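Local coordinates for protein lysine-sensitive aspartokinase 3 (Escherichia coli, PDB 2J0W) that phosphorylates L-aspartate with ATP to give 4-phospho-L-aspartate, the first step toward lysine, and is shut down allosterically by lysine itself, at residues Arg305-Ser315 with Val347-Thr355. Numbering follows the deposited sequence.
Sequences RRNQTLLTLHS and VSVALTLDT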
loop_
_atom_site.group_PDB
_atom_site.type_symbol
_atom_site.label_atom_id
_atom_site.label_comp_id
_atom_site.label_asym_id
_atom_site.label_seq_id
_atom_site.Cartn_x
_atom_site.Cartn_y
_atom_site.Cartn_z
ATOM N N ARG A 305 16.835 -7.091 3.167
ATOM C CA ARG A 305 16.250 -8.266 2.514
ATOM C C ARG A 305 16.589 -8.122 1.032
ATOM O O ARG A 305 16.056 -7.262 0.333
ATOM C CB ARG A 305 14.735 -8.309 2.720
ATOM C CG ARG A 305 14.170 -9.715 2.684
ATOM C CD ARG A 305 12.747 -9.779 3.232
ATOM N NE ARG A 305 11.756 -9.211 2.316
ATOM C CZ ARG A 305 10.477 -9.054 2.634
ATOM N NH1 ARG A 305 10.043 -9.422 3.837
ATOM N NH2 ARG A 305 9.630 -8.531 1.760
ATOM N N ARG A 306 17.500 -8.967 0.570
ATOM C CA ARG A 306 17.980 -8.942 -0.807
ATOM C C ARG A 306 17.159 -9.686 -1.847
ATOM O O ARG A 306 16.348 -10.550 -1.526
ATOM C CB ARG A 306 19.400 -9.495 -0.857
ATOM C CG ARG A 306 20.434 -8.588 -0.267
ATOM C CD ARG A 306 21.646 -8.600 -1.155
ATOM N NE ARG A 306 22.455 -7.404 -0.984
ATOM C CZ ARG A 306 22.808 -6.608 -1.987
ATOM N NH1 ARG A 306 22.416 -6.884 -3.226
ATOM N NH2 ARG A 306 23.570 -5.548 -1.751
ATOM N N ASN A 307 17.432 -9.354 -3.107
ATOM C CA ASN A 307 16.773 -9.970 -4.250
ATOM C C ASN A 307 15.263 -9.869 -4.187
ATOM O O ASN A 307 14.541 -10.854 -4.374
ATOM C CB ASN A 307 17.183 -11.429 -4.369
ATOM C CG ASN A 307 18.668 -11.606 -4.244
ATOM O OD1 ASN A 307 19.438 -10.892 -4.887
ATOM N ND2 ASN A 307 19.088 -12.562 -3.410
ATOM N N GLN A 308 14.791 -8.664 -3.916
ATOM C CA GLN A 308 13.372 -8.433 -3.857
ATOM C C GLN A 308 12.914 -8.154 -5.286
ATOM O O GLN A 308 13.703 -7.757 -6.143
ATOM C CB GLN A 308 13.076 -7.247 -2.941
ATOM C CG GLN A 308 13.639 -7.420 -1.541
ATOM C CD GLN A 308 13.023 -8.587 -0.781
ATOM O OE1 GLN A 308 11.860 -8.546 -0.388
ATOM N NE2 GLN A 308 13.807 -9.633 -0.570
ATOM N N THR A 309 11.640 -8.398 -5.541
ATOM C CA THR A 309 11.071 -8.159 -6.855
ATOM C C THR A 309 9.923 -7.161 -6.690
ATOM O O THR A 309 9.097 -7.316 -5.788
ATOM C CB THR A 309 10.527 -9.471 -7.452
ATOM O OG1 THR A 309 11.558 -10.470 -7.431
ATOM C CG2 THR A 309 10.060 -9.247 -8.883
ATOM N N LEU A 310 9.882 -6.124 -7.529
ATOM C CA LEU A 310 8.796 -5.141 -7.447
ATOM C C LEU A 310 7.787 -5.361 -8.571
ATOM O O LEU A 310 8.044 -5.027 -9.730
ATOM C CB LEU A 310 9.313 -3.694 -7.523
ATOM C CG LEU A 310 8.170 -2.662 -7.410
ATOM C CD1 LEU A 310 7.621 -2.654 -5.985
ATOM C CD2 LEU A 310 8.659 -1.269 -7.801
ATOM N N LEU A 311 6.643 -5.932 -8.209
ATOM C CA LEU A 311 5.574 -6.214 -9.156
ATOM C C LEU A 311 4.538 -5.099 -9.121
ATOM O O LEU A 311 3.631 -5.113 -8.283
ATOM C CB LEU A 311 4.909 -7.531 -8.792
ATOM C CG LEU A 311 3.803 -7.971 -9.738
ATOM C CD1 LEU A 311 4.371 -8.216 -11.133
ATOM C CD2 LEU A 311 3.172 -9.225 -9.177
ATOM N N THR A 312 4.684 -4.137 -10.027
ATOM C CA THR A 312 3.779 -2.991 -10.118
ATOM C C THR A 312 2.590 -3.285 -11.044
ATOM O O THR A 312 2.766 -3.683 -12.197
ATOM C CB THR A 312 4.535 -1.748 -10.641
ATOM O OG1 THR A 312 5.599 -1.418 -9.740
ATOM C CG2 THR A 312 3.600 -0.565 -10.764
ATOM N N LEU A 313 1.379 -3.096 -10.532
ATOM C CA LEU A 313 0.186 -3.341 -11.331
ATOM C C LEU A 313 -0.641 -2.096 -11.620
ATOM O O LEU A 313 -1.117 -1.408 -10.715
ATOM C CB LEU A 313 -0.700 -4.384 -10.660
ATOM C CG LEU A 313 -0.120 -5.794 -10.638
ATOM C CD1 LEU A 313 -1.127 -6.759 -10.019
ATOM C CD2 LEU A 313 0.229 -6.210 -12.064
ATOM N N HIS A 314 -0.787 -1.813 -12.905
ATOM C CA HIS A 314 -1.576 -0.685 -13.373
ATOM C C HIS A 314 -2.794 -1.371 -13.987
ATOM O O HIS A 314 -2.701 -2.528 -14.386
ATOM C CB HIS A 314 -0.784 0.088 -14.422
ATOM C CG HIS A 314 0.515 0.632 -13.914
ATOM N ND1 HIS A 314 0.590 1.746 -13.109
ATOM C CD2 HIS A 314 1.788 0.205 -14.089
ATOM C CE1 HIS A 314 1.857 1.985 -12.808
ATOM N NE2 HIS A 314 2.601 1.065 -13.389
ATOM N N SER A 315 -3.927 -0.688 -14.067
ATOM C CA SER A 315 -5.112 -1.339 -14.609
ATOM C C SER A 315 -5.378 -1.101 -16.085
ATOM O O SER A 315 -5.138 -0.010 -16.605
ATOM C CB SER A 315 -6.350 -0.915 -13.828
ATOM O OG SER A 315 -6.597 0.457 -13.996
ATOM N N VAL A 347 -5.297 3.451 -9.032
ATOM C CA VAL A 347 -5.420 2.085 -9.514
ATOM C C VAL A 347 -4.081 1.447 -9.871
ATOM O O VAL A 347 -4.025 0.469 -10.622
ATOM C CB VAL A 347 -6.362 2.023 -10.735
ATOM C CG1 VAL A 347 -7.810 2.059 -10.273
ATOM C CG2 VAL A 347 -6.078 3.201 -11.667
ATOM N N SER A 348 -3.002 2.004 -9.337
ATOM C CA SER A 348 -1.667 1.472 -9.595
ATOM C C SER A 348 -1.202 0.888 -8.273
ATOM O O SER A 348 -1.105 1.605 -7.280
ATOM C CB SER A 348 -0.738 2.601 -10.023
ATOM O OG SER A 348 -1.428 3.494 -10.886
ATOM N N VAL A 349 -0.940 -0.410 -8.241
ATOM C CA VAL A 349 -0.501 -1.041 -7.001
ATOM C C VAL A 349 0.864 -1.723 -7.144
ATOM O O VAL A 349 1.011 -2.672 -7.908
ATOM C CB VAL A 349 -1.560 -2.046 -6.524
ATOM C CG1 VAL A 349 -2.092 -2.827 -7.712
ATOM C CG2 VAL A 349 -0.969 -2.974 -5.479
ATOM N N ALA A 350 1.859 -1.221 -6.409
ATOM C CA ALA A 350 3.222 -1.764 -6.456
ATOM C C ALA A 350 3.437 -2.796 -5.363
ATOM O O ALA A 350 3.393 -2.483 -4.168
ATOM C CB ALA A 350 4.259 -0.636 -6.330
ATOM N N LEU A 351 3.679 -4.031 -5.792
ATOM C CA LEU A 351 3.884 -5.147 -4.877
ATOM C C LEU A 351 5.364 -5.478 -4.639
ATOM O O LEU A 351 6.133 -5.625 -5.595
ATOM C CB LEU A 351 3.155 -6.371 -5.434
ATOM C CG LEU A 351 1.642 -6.225 -5.606
ATOM C CD1 LEU A 351 1.124 -7.307 -6.521
ATOM C CD2 LEU A 351 0.966 -6.311 -4.254
ATOM N N THR A 352 5.749 -5.595 -3.365
ATOM C CA THR A 352 7.129 -5.910 -2.979
ATOM C C THR A 352 7.268 -7.406 -2.721
ATOM O O THR A 352 6.834 -7.902 -1.684
ATOM C CB THR A 352 7.549 -5.148 -1.692
ATOM O OG1 THR A 352 7.507 -3.733 -1.924
ATOM C CG2 THR A 352 8.959 -5.538 -1.284
ATOM N N LEU A 353 7.887 -8.124 -3.654
ATOM C CA LEU A 353 8.031 -9.575 -3.521
ATOM C C LEU A 353 9.381 -10.129 -3.074
ATOM O O LEU A 353 10.417 -9.916 -3.715
ATOM C CB LEU A 353 7.625 -10.250 -4.829
ATOM C CG LEU A 353 6.189 -9.950 -5.259
ATOM C CD1 LEU A 353 5.796 -10.844 -6.441
ATOM C CD2 LEU A 353 5.259 -10.176 -4.070
ATOM N N ASP A 354 9.342 -10.872 -1.974
ATOM C CA ASP A 354 10.528 -11.488 -1.390
ATOM C C ASP A 354 10.794 -12.851 -2.027
ATOM O O ASP A 354 9.896 -13.451 -2.618
ATOM C CB ASP A 354 10.320 -11.633 0.123
ATOM C CG ASP A 354 11.498 -12.270 0.817
ATOM O OD1 ASP A 354 12.653 -12.014 0.396
ATOM O OD2 ASP A 354 11.271 -13.017 1.797
ATOM N N THR A 355 12.026 -13.337 -1.935
ATOM C CA THR A 355 12.330 -14.646 -2.501
ATOM C C THR A 355 11.522 -15.667 -1.719
ATOM O O THR A 355 11.027 -15.378 -0.625
ATOM C CB THR A 355 13.814 -14.994 -2.384
ATOM O OG1 THR A 355 14.220 -14.916 -1.007
ATOM C CG2 THR A 355 14.652 -14.045 -3.261
#
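Arg305, Gln308 and Asp354 lock together where strands 308-313 and 348-353, an antiparallel pair in the region required for homodimerization, end: an instructive case of a polar cluster beside a leucine-rich sheet face. The Arg305 guanidinium stacks, offset, over the Asp354 side chain, planes 19° apart, so the salt bridge from Arg305 NE to Asp354 OD1 (3.5 Å) is one of charge, with no N-H aimed at the oxygen. The amide of Gln308 mediates. The Gln308 chain folds back at chi2 (-64°), bringing OE1 to the guanidinium edge, where Arg305 NE (2.8 Å) and NH2 both donate to it, while Gln308 NE2 gives a nearly straight bond to the anti side of Asp354 OD1 (2.8 Å), tilted 28° out of the carboxylate plane, and another to Arg306 O. A leucine in place of Gln308 would probably cost Arg305 NE and NH2 their shared acceptor and leave the carboxylate less firmly held. On the face carrying Leu311, Leu313, Leu351 and Leu353, Leu311 CD2 and Leu351 CD1 run side by side at 3.9 Å; helix 321-328 covers Leu313. Arg305 thus shares its charge between Asp354 and Asp340, a lysine-site residue, so a change in that pocket's charge would probably be felt here.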